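Purine nucleoside phosphorylase (Thermus thermophilus, PDB 6TK9) catalyses the reversible phosphorolysis of purine nucleosides, probably including inosine and guanosine, to the free base and ribose 1-phosphate. Local coordinates at residues L250-A253 against A254-G257. Sequence-based numbering, arbitrary orientation.
Sequences LRVA and AETG
Glu-255 lies beside Arg-251 one turn further along the alpha-helix 246-255, an i to i+4 pair on its exposed side. The backbone beneath them is helical by direct evidence: Glu-255 N donates to Arg-251 O at 3.2 Å with an N-H...O angle of 160°, and Ala-254 N and Thr-256 N reach Leu-250 O and Val-252 O in the same i+4 pattern. Ala-254 CB lies 3.7 Å from Arg-251 O. With its CG anti to the carbonyl carbon (chi1 -72°), Glu-255 runs back over the preceding turn, and that CG sits 3.3 Å from Arg-251 O. Its carboxylate ends at the edge of the guanidinium, Glu-255 OE2 lying 3.8 Å from Arg-251 NE, a long salt bridge; the planes are 58° apart and OE1 is turned to Val-252, so the pairing is single-pronged and not coplanar. Glu-255 OE1 rests 3.7 Å from Val-252 CA. On the buried side, Ala-253 packs against Leu-31 and Thr-233, joining this helix to the mixed beta-sheet of the nucleoside phosphorylase fold. Thr-256 touches Thr-231 and hydrogen-bonds through OG1 to Gly-123 O, while Thr-256 CG2 stands 3.5 Å from Ala-253 O.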
# COMPACT_ATOMS: atom_id res chain seq x y z
N LEU A 250 -23.47 -19.83 -10.30
CA LEU A 250 -24.56 -19.98 -11.30
C LEU A 250 -25.94 -19.93 -10.63
O LEU A 250 -26.87 -19.40 -11.29
CB LEU A 250 -24.38 -21.29 -12.07
CG LEU A 250 -23.24 -21.31 -13.09
CD1 LEU A 250 -23.07 -22.70 -13.67
CD2 LEU A 250 -23.46 -20.28 -14.19
N ARG A 251 -26.08 -20.46 -9.40
CA ARG A 251 -27.36 -20.48 -8.63
C ARG A 251 -27.79 -19.05 -8.29
O ARG A 251 -29.01 -18.76 -8.41
CB ARG A 251 -27.28 -21.29 -7.33
CG ARG A 251 -28.60 -21.30 -6.57
CD ARG A 251 -28.58 -22.08 -5.27
NE ARG A 251 -27.84 -21.39 -4.22
CZ ARG A 251 -26.69 -21.80 -3.69
NH1 ARG A 251 -26.10 -22.92 -4.10
NH2 ARG A 251 -26.12 -21.08 -2.74
N VAL A 252 -26.86 -18.19 -7.86
CA VAL A 252 -27.14 -16.78 -7.46
C VAL A 252 -27.42 -15.94 -8.72
O VAL A 252 -28.21 -14.99 -8.61
CB VAL A 252 -26.00 -16.19 -6.59
CG1 VAL A 252 -26.21 -14.71 -6.28
CG2 VAL A 252 -25.83 -16.98 -5.30
N ALA A 253 -26.83 -16.31 -9.87
CA ALA A 253 -26.97 -15.59 -11.17
C ALA A 253 -28.38 -15.81 -11.75
O ALA A 253 -28.84 -14.91 -12.51
CB ALA A 253 -25.89 -16.04 -12.14
N ALA A 254 -29.02 -16.94 -11.40
CA ALA A 254 -30.42 -17.31 -11.76
C ALA A 254 -31.42 -16.65 -10.79
O ALA A 254 -32.44 -16.11 -11.30
CB ALA A 254 -30.56 -18.82 -11.79
N GLU A 255 -31.16 -16.66 -9.47
CA GLU A 255 -31.98 -16.02 -8.38
C GLU A 255 -32.13 -14.50 -8.60
O GLU A 255 -33.27 -13.96 -8.43
CB GLU A 255 -31.31 -16.23 -7.02
CG GLU A 255 -31.38 -17.65 -6.48
CD GLU A 255 -30.58 -17.84 -5.20
OE1 GLU A 255 -29.82 -16.90 -4.84
OE2 GLU A 255 -30.70 -18.91 -4.57
N THR A 256 -31.02 -13.84 -8.94
CA THR A 256 -30.85 -12.37 -9.16
C THR A 256 -31.45 -11.95 -10.52
O THR A 256 -31.59 -10.73 -10.76
CB THR A 256 -29.35 -12.03 -9.10
OG1 THR A 256 -29.14 -10.74 -8.54
CG2 THR A 256 -28.70 -12.08 -10.47
N GLY A 257 -31.76 -12.92 -11.38
CA GLY A 257 -32.07 -12.69 -12.81
C GLY A 257 -33.24 -11.75 -13.02
O GLY A 257 -33.19 -10.88 -13.89